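Local coordinates for protein GH127 beta-L-arabinofuranoside (Geobacillus stearothermophilus, PDB 4QK0) that probably hydrolyses beta-L-arabinofuranosidic linkages as a retaining glycoside hydrolase of family GH127, at residues A144-L147 and I148-A151; R162-D165 and I166-Y170; Q75-D78 and V79-L83. One frame throughout, in Å; residues are numbered along the deposited sequence.

Contact 1 (A144-L147 and I148-A151); sequences AGHL and IEAA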
loop_
_atom_site.group_PDB
_atom_site.type_symbol
_atom_site.label_atom_id
_atom_site.label_comp_id
_atom_site.label_asym_id
_atom_site.label_seq_id
_atom_site.Cartn_x
_atom_site.Cartn_y
_atom_site.Cartn_z
ATOM N N ALA A 144 21.366 23.772 -13.857
ATOM C CA ALA A 144 21.686 25.185 -14.077
ATOM C C ALA A 144 20.999 26.043 -13.035
ATOM O O ALA A 144 21.620 26.897 -12.411
ATOM C CB ALA A 144 21.256 25.605 -15.454
ATOM N N GLY A 145 19.738 25.740 -12.753
ATOM C CA GLY A 145 18.999 26.454 -11.724
ATOM C C GLY A 145 19.636 26.347 -10.373
ATOM O O GLY A 145 19.820 27.352 -9.679
ATOM N N HIS A 146 20.046 25.132 -9.987
ATOM C CA HIS A 146 20.644 24.984 -8.681
ATOM C C HIS A 146 21.946 25.732 -8.567
ATOM O O HIS A 146 22.241 26.290 -7.529
ATOM C CB HIS A 146 20.813 23.509 -8.288
ATOM C CG HIS A 146 19.631 22.989 -7.546
ATOM N ND1 HIS A 146 18.765 22.058 -8.085
ATOM C CD2 HIS A 146 19.063 23.399 -6.386
ATOM C CE1 HIS A 146 17.747 21.886 -7.263
ATOM N NE2 HIS A 146 17.917 22.661 -6.222
ATOM N N LEU A 147 22.724 25.700 -9.620
ATOM C CA LEU A 147 24.000 26.454 -9.667
ATOM C C LEU A 147 23.788 28.002 -9.584
ATOM O O LEU A 147 24.480 28.692 -8.874
ATOM C CB LEU A 147 24.699 26.114 -10.969
ATOM C CG LEU A 147 25.870 25.161 -11.162
ATOM C CD1 LEU A 147 26.505 24.610 -9.909
ATOM C CD2 LEU A 147 25.611 24.119 -12.233
ATOM N N ILE A 148 22.791 28.501 -10.332
ATOM C CA ILE A 148 22.340 29.905 -10.204
ATOM C C ILE A 148 22.001 30.247 -8.764
ATOM O O ILE A 148 22.524 31.223 -8.208
ATOM C CB ILE A 148 21.155 30.159 -11.094
ATOM C CG1 ILE A 148 21.603 30.167 -12.568
ATOM C CG2 ILE A 148 20.494 31.462 -10.723
ATOM C CD1 ILE A 148 20.489 30.108 -13.594
ATOM N N GLU A 149 21.192 29.415 -8.108
ATOM C CA GLU A 149 20.841 29.730 -6.717
ATOM C C GLU A 149 22.079 29.809 -5.896
ATOM O O GLU A 149 22.151 30.634 -4.989
ATOM C CB GLU A 149 19.901 28.705 -6.088
ATOM C CG GLU A 149 18.497 28.655 -6.636
ATOM C CD GLU A 149 17.563 27.807 -5.736
ATOM O OE1 GLU A 149 17.286 26.625 -6.057
ATOM O OE2 GLU A 149 17.085 28.354 -4.717
ATOM N N ALA A 150 23.039 28.917 -6.144
ATOM C CA ALA A 150 24.216 28.897 -5.268
ATOM C C ALA A 150 25.035 30.191 -5.489
ATOM O O ALA A 150 25.543 30.766 -4.549
ATOM C CB ALA A 150 25.095 27.696 -5.589
ATOM N N ALA A 151 25.182 30.571 -6.752
ATOM C CA ALA A 151 25.926 31.770 -7.132
ATOM C C ALA A 151 25.301 33.051 -6.569
ATOM O O ALA A 151 25.997 33.904 -6.016
ATOM C CB ALA A 151 26.069 31.857 -8.646
#
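Ile148 lies back along helix 140-158 against the carbonyl of Ala144, four residues earlier, and this is the close-packed part of a buried turn. Its CG1 comes within 3.3 Å of Ala144 O, with CD1 following alongside the same oxygen. The torsion explains the placement: CG1 is anti to its own carbonyl carbon (chi1 -71°) and therefore runs back toward the previous turn, whereas CG2 is anti to the backbone N. Ala144 O is at the same time gripped by the backbone, accepting Ile148 N at 2.9 Å in a nearly straight bond (173° at the hydrogen). One polar atom thus receives an N-H and is flanked by an aliphatic branch. Gly145 repeats the pattern for Glu149: its O accepts Glu149 N at 2.9 Å, and Glu149 CG passes 3.6 Å from that same oxygen. The bond from Ala150 N to His146 O, at 3.1 Å, is more bent, while Ala151 N returns to Leu147 O at 2.9 Å.

The pairing of His146 with Glu149 is looser. The two side chains run side by side in the same direction, ring and carboxylate planes 29° apart, and their nearest atoms, His146 CD2 and Glu149 OE1, are 3.7 Å apart. No hydrogen bond joins the groups. The ring instead meets Tyr142 edge to face, and Glu149 OE2 forms a salt bridge with Lys200 of helix 194-205, the helix whose Ile194, Ala197 and Leu201 pack on Ile148.

The chemistry therefore divides in two. Backbone bonds and aliphatic contacts hold the turn together, but the buried carboxylate finds its opposite charge on another helix, so that Glu149 ties this turn to helix 194-205.

Contact 2 (R162-D165 and I166-Y170); sequences RFLD and IMCKY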
loop_
_atom_site.group_PDB
_atom_site.type_symbol
_atom_site.label_atom_id
_atom_site.label_comp_id
_atom_site.label_asym_id
_atom_site.label_seq_id
_atom_site.Cartn_x
_atom_site.Cartn_y
_atom_site.Cartn_z
ATOM N N ARG A 162 32.461 36.381 -8.904
ATOM C CA ARG A 162 32.958 35.424 -9.878
ATOM C C ARG A 162 31.908 34.333 -10.254
ATOM O O ARG A 162 31.649 34.071 -11.427
ATOM C CB ARG A 162 34.228 34.790 -9.298
ATOM C CG ARG A 162 34.876 33.759 -10.171
ATOM C CD ARG A 162 35.652 34.372 -11.313
ATOM N NE ARG A 162 36.242 33.246 -12.037
ATOM C CZ ARG A 162 35.947 32.867 -13.284
ATOM N NH1 ARG A 162 35.093 33.537 -14.038
ATOM N NH2 ARG A 162 36.543 31.796 -13.788
ATOM N N PHE A 163 31.278 33.740 -9.245
ATOM C CA PHE A 163 30.360 32.609 -9.482
ATOM C C PHE A 163 29.128 33.187 -10.174
ATOM O O PHE A 163 28.640 32.669 -11.173
ATOM C CB PHE A 163 30.059 31.928 -8.141
ATOM C CG PHE A 163 29.303 30.590 -8.231
ATOM C CD1 PHE A 163 29.057 29.932 -9.438
ATOM C CD2 PHE A 163 28.867 29.975 -7.037
ATOM C CE1 PHE A 163 28.377 28.707 -9.448
ATOM C CE2 PHE A 163 28.192 28.780 -7.059
ATOM C CZ PHE A 163 27.949 28.133 -8.265
ATOM N N LEU A 164 28.674 34.318 -9.672
ATOM C CA LEU A 164 27.578 35.030 -10.331
ATOM C C LEU A 164 27.830 35.349 -11.805
ATOM O O LEU A 164 26.940 35.153 -12.635
ATOM C CB LEU A 164 27.267 36.322 -9.579
ATOM C CG LEU A 164 26.003 37.063 -10.031
ATOM C CD1 LEU A 164 24.810 36.172 -9.764
ATOM C CD2 LEU A 164 25.867 38.369 -9.282
ATOM N N ASP A 165 29.065 35.764 -12.135
ATOM C CA ASP A 165 29.423 36.047 -13.520
ATOM C C ASP A 165 29.359 34.823 -14.396
ATOM O O ASP A 165 28.839 34.857 -15.487
ATOM C CB ASP A 165 30.820 36.687 -13.592
ATOM C CG ASP A 165 30.829 38.144 -13.076
ATOM O OD1 ASP A 165 29.789 38.819 -13.193
ATOM O OD2 ASP A 165 31.860 38.607 -12.534
ATOM N N ILE A 166 29.919 33.735 -13.909
ATOM C CA ILE A 166 29.860 32.448 -14.603
ATOM C C ILE A 166 28.403 32.058 -14.880
ATOM O O ILE A 166 28.071 31.686 -16.008
ATOM C CB ILE A 166 30.547 31.374 -13.715
ATOM C CG1 ILE A 166 32.069 31.623 -13.692
ATOM C CG2 ILE A 166 30.204 29.964 -14.171
ATOM C CD1 ILE A 166 32.804 30.897 -12.552
HETATM N N MSE A 167 27.562 32.131 -13.858
HETATM C CA MSE A 167 26.195 31.673 -13.999
HETATM C C MSE A 167 25.349 32.596 -14.876
HETATM O O MSE A 167 24.407 32.132 -15.514
HETATM C CB MSE A 167 25.599 31.423 -12.625
HETATM C CG MSE A 167 26.309 30.252 -11.899
HETATM SE SE MSE A 167 26.621 28.685 -13.051
HETATM C CE MSE A 167 24.775 28.416 -13.596
ATOM N N CYS A 168 25.676 33.898 -14.929
ATOM C CA CYS A 168 24.984 34.807 -15.866
ATOM C C CYS A 168 25.310 34.471 -17.273
ATOM O O CYS A 168 24.456 34.611 -18.159
ATOM C CB CYS A 168 25.351 36.281 -15.606
ATOM S SG CYS A 168 24.566 37.010 -14.160
ATOM N N LYS A 169 26.539 34.012 -17.531
ATOM C CA LYS A 169 26.888 33.575 -18.883
ATOM C C LYS A 169 26.044 32.372 -19.285
ATOM O O LYS A 169 25.537 32.307 -20.396
ATOM C CB LYS A 169 28.369 33.208 -19.018
ATOM C CG LYS A 169 29.275 34.381 -19.304
ATOM C CD LYS A 169 30.777 34.064 -19.178
ATOM C CE LYS A 169 31.402 33.772 -20.519
ATOM N NZ LYS A 169 30.854 32.546 -21.171
ATOM N N TYR A 170 25.875 31.422 -18.373
ATOM C CA TYR A 170 25.055 30.239 -18.673
ATOM C C TYR A 170 23.588 30.684 -18.823
ATOM O O TYR A 170 22.933 30.347 -19.809
ATOM C CB TYR A 170 25.247 29.186 -17.572
ATOM C CG TYR A 170 24.719 27.802 -17.852
ATOM C CD1 TYR A 170 24.147 27.464 -19.046
ATOM C CD2 TYR A 170 24.853 26.805 -16.898
ATOM C CE1 TYR A 170 23.678 26.193 -19.292
ATOM C CE2 TYR A 170 24.414 25.495 -17.123
ATOM C CZ TYR A 170 23.821 25.195 -18.312
ATOM O OH TYR A 170 23.377 23.925 -18.567
#
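The opening turns of helix 162-177, part of the helical GH127 catalytic domain, carry two side-chain pairs of the i to i+4 kind, Arg162 with Ile166 and Phe163 with Met167. In the first, the methyl end of the isoleucine meets the flat guanidinium group. Ile166 CD1 sits over the centre of one face of the Arg162 group, 3.7 Å above its plane, while CG1 approaches Arg162 NH1 to 3.6 Å. A bend in the arginine chain (chi2 77°, after a chi1 that sets CG opposite the backbone N) folds the group back across the isoleucine. Its charge is met by Glu107, which takes a salt bridge from NE. With an alanine here in place of Ile166, the guanidinium face would lose its methyl support and the group would probably be freer to turn about its link to Glu107.

The second pair faces the protein interior. Phe163 and Met167, a selenomethionine, lie side by side pointing the same way, with Phe163 CE1 3.6 Å from Met167 CG. The selenium is 5.2 Å from the centroid of the Phe163 ring and 70° off its normal, an oblique Met-aromatic contact. On the face turned to helix 194-205, Leu164 CG and Cys168 SG meet less closely, at 4.4 Å, and both side chains touch Leu201. On the outer side Asp165 turns its carboxylate to Arg161 in a salt bridge.

Beneath these side chains the backbone repeats its i to i+4 bonds, from Ile166 N to Arg162 O (3.0 Å) through Met167 N to Phe163 O (2.9 Å), and on to Lys169. With Phe163 and Met167 set against helix 140-158, Leu164 and Cys168 against helix 194-205, and charged groups outward, this is a typical amphipathic helix of an alpha/alpha barrel.

Contact 3 (Q75-D78 and V79-L83); sequences QDSD and VAKWL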
loop_
_atom_site.group_PDB
_atom_site.type_symbol
_atom_site.label_atom_id
_atom_site.label_comp_id
_atom_site.label_asym_id
_atom_site.label_seq_id
_atom_site.Cartn_x
_atom_site.Cartn_y
_atom_site.Cartn_z
ATOM N N GLN A 75 23.965 14.919 -11.116
ATOM C CA GLN A 75 25.062 14.982 -10.153
ATOM C C GLN A 75 25.623 16.425 -9.920
ATOM O O GLN A 75 25.988 16.778 -8.810
ATOM C CB GLN A 75 26.184 14.052 -10.678
ATOM C CG GLN A 75 27.130 13.500 -9.613
ATOM C CD GLN A 75 26.610 12.248 -8.913
ATOM O OE1 GLN A 75 25.493 11.762 -9.171
ATOM N NE2 GLN A 75 27.427 11.713 -8.028
ATOM N N ASP A 76 25.711 17.232 -10.987
ATOM C CA ASP A 76 26.202 18.609 -10.887
ATOM C C ASP A 76 25.433 19.394 -9.842
ATOM O O ASP A 76 25.993 20.260 -9.178
ATOM C CB ASP A 76 26.101 19.315 -12.252
ATOM C CG ASP A 76 27.089 18.759 -13.313
ATOM O OD1 ASP A 76 27.997 17.914 -12.969
ATOM O OD2 ASP A 76 26.940 19.133 -14.520
ATOM N N SER A 77 24.134 19.117 -9.674
ATOM C CA SER A 77 23.336 19.886 -8.704
ATOM C C SER A 77 23.724 19.636 -7.257
ATOM O O SER A 77 23.424 20.454 -6.359
ATOM C CB SER A 77 21.854 19.537 -8.828
ATOM O OG SER A 77 21.662 18.177 -8.443
ATOM N N ASP A 78 24.325 18.497 -6.985
ATOM C CA ASP A 78 24.812 18.231 -5.608
ATOM C C ASP A 78 25.917 19.226 -5.206
ATOM O O ASP A 78 25.964 19.692 -4.084
ATOM C CB ASP A 78 25.355 16.808 -5.499
ATOM C CG ASP A 78 24.243 15.781 -5.431
ATOM O OD1 ASP A 78 23.164 16.109 -4.875
ATOM O OD2 ASP A 78 24.482 14.625 -5.854
ATOM N N VAL A 79 26.791 19.529 -6.143
ATOM C CA VAL A 79 27.841 20.483 -5.877
ATOM C C VAL A 79 27.212 21.846 -5.625
ATOM O O VAL A 79 27.619 22.577 -4.719
ATOM C CB VAL A 79 28.814 20.550 -7.051
ATOM C CG1 VAL A 79 29.882 21.589 -6.794
ATOM C CG2 VAL A 79 29.468 19.207 -7.244
ATOM N N ALA A 80 26.195 22.166 -6.414
ATOM C CA ALA A 80 25.502 23.429 -6.299
ATOM C C ALA A 80 24.884 23.571 -4.956
ATOM O O ALA A 80 24.995 24.610 -4.311
ATOM C CB ALA A 80 24.441 23.556 -7.377
ATOM N N LYS A 81 24.221 22.527 -4.491
ATOM C CA LYS A 81 23.507 22.627 -3.214
ATOM C C LYS A 81 24.458 22.750 -2.074
ATOM O O LYS A 81 24.144 23.426 -1.070
ATOM C CB LYS A 81 22.575 21.432 -2.983
ATOM C CG LYS A 81 21.377 21.398 -3.928
ATOM C CD LYS A 81 20.719 20.012 -3.896
ATOM C CE LYS A 81 19.510 19.949 -4.794
ATOM N NZ LYS A 81 19.110 18.533 -4.956
ATOM N N TRP A 82 25.615 22.083 -2.185
ATOM C CA TRP A 82 26.617 22.190 -1.121
ATOM C C TRP A 82 27.150 23.653 -1.092
ATOM O O TRP A 82 27.207 24.282 -0.017
ATOM C CB TRP A 82 27.741 21.150 -1.316
ATOM C CG TRP A 82 28.820 21.150 -0.285
ATOM C CD1 TRP A 82 28.854 20.420 0.871
ATOM C CD2 TRP A 82 30.014 21.938 -0.286
ATOM N NE1 TRP A 82 29.989 20.720 1.580
ATOM C CE2 TRP A 82 30.724 21.626 0.882
ATOM C CE3 TRP A 82 30.565 22.852 -1.175
ATOM C CZ2 TRP A 82 31.948 22.214 1.193
ATOM C CZ3 TRP A 82 31.803 23.413 -0.874
ATOM C CH2 TRP A 82 32.471 23.093 0.297
ATOM N N LEU A 83 27.459 24.214 -2.268
ATOM C CA LEU A 83 27.907 25.638 -2.327
ATOM C C LEU A 83 26.871 26.610 -1.756
ATOM O O LEU A 83 27.207 27.533 -1.024
ATOM C CB LEU A 83 28.241 26.045 -3.740
ATOM C CG LEU A 83 29.538 25.418 -4.300
ATOM C CD1 LEU A 83 29.621 25.631 -5.790
ATOM C CD2 LEU A 83 30.754 25.999 -3.622
#
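Lys81 lies over the carbonyl of Ser77, four residues back, in the first turns of helix 76-92. Among the hydrogen bonds, Lys81 N to Ser77 O is the shortest across the two segments, at 2.9 Å, and Trp82 N follows to Asp78 O at 3.1 Å. In both, the donor is tilted 29° from the carbonyl plane. One residue before Ser77 the bonding is weaker and shared: Asp76 O accepts a weak bond from Val79 N, bent to 125° at the hydrogen, and another weak one from Ala80 N at 3.4 Å.

Van der Waals contact comes mostly from aliphatic carbons resting on these oxygens. Lys81 CG is 3.3 Å from Ser77 O, since chi1 of -69° swings the chain back toward the preceding turn before it runs on extended. Ala80 CB lies against the same oxygen at 3.4 Å, and Val79 CB touches Asp76 O at 3.5 Å.

Most polar ends find their partners beyond the two segments. Asp78 OD1 and Lys81 NZ stay 4.7 Å apart, too far for a salt bridge, and the ammonium is instead hydrogen-bonded to Tyr142 OH. Ser77 OG bonds to Phe74 O, Asp76 OD1 to Thr121, and Trp82 NE1 to Ile35 O while its ring stacks on Trp39.

A helix whose sides meet helices 22-42, 54-61, 96-112 and 140-158, and which is bonded to the first through Trp82 and to the last through Lys81, is what the helical barrel of the six-hairpin glycosidase clan would lead one to expect.

Overall arrangement
Contacts 1 and 3 belong to the interior, their centres each about 17 Å from the centre of the chain, whereas contact 2, about 26 Å out, straddles buried and exposed faces. Helix 140-158 is the common element: its 144-151 turns pack on Ala80 and Lys81 of contact 3 on one hand, and on Phe163, Met167 and Tyr170 of contact 2 on the other. Contacts 2 and 3, with centres about 15 Å apart, meet only through Phe163 and Leu83. The chemistry follows position. In contacts 1 and 3 polar ends such as Glu149 and Lys81 are buried and paired; in contact 2 charged groups lie toward the surface, though Arg162 also reaches a second helix.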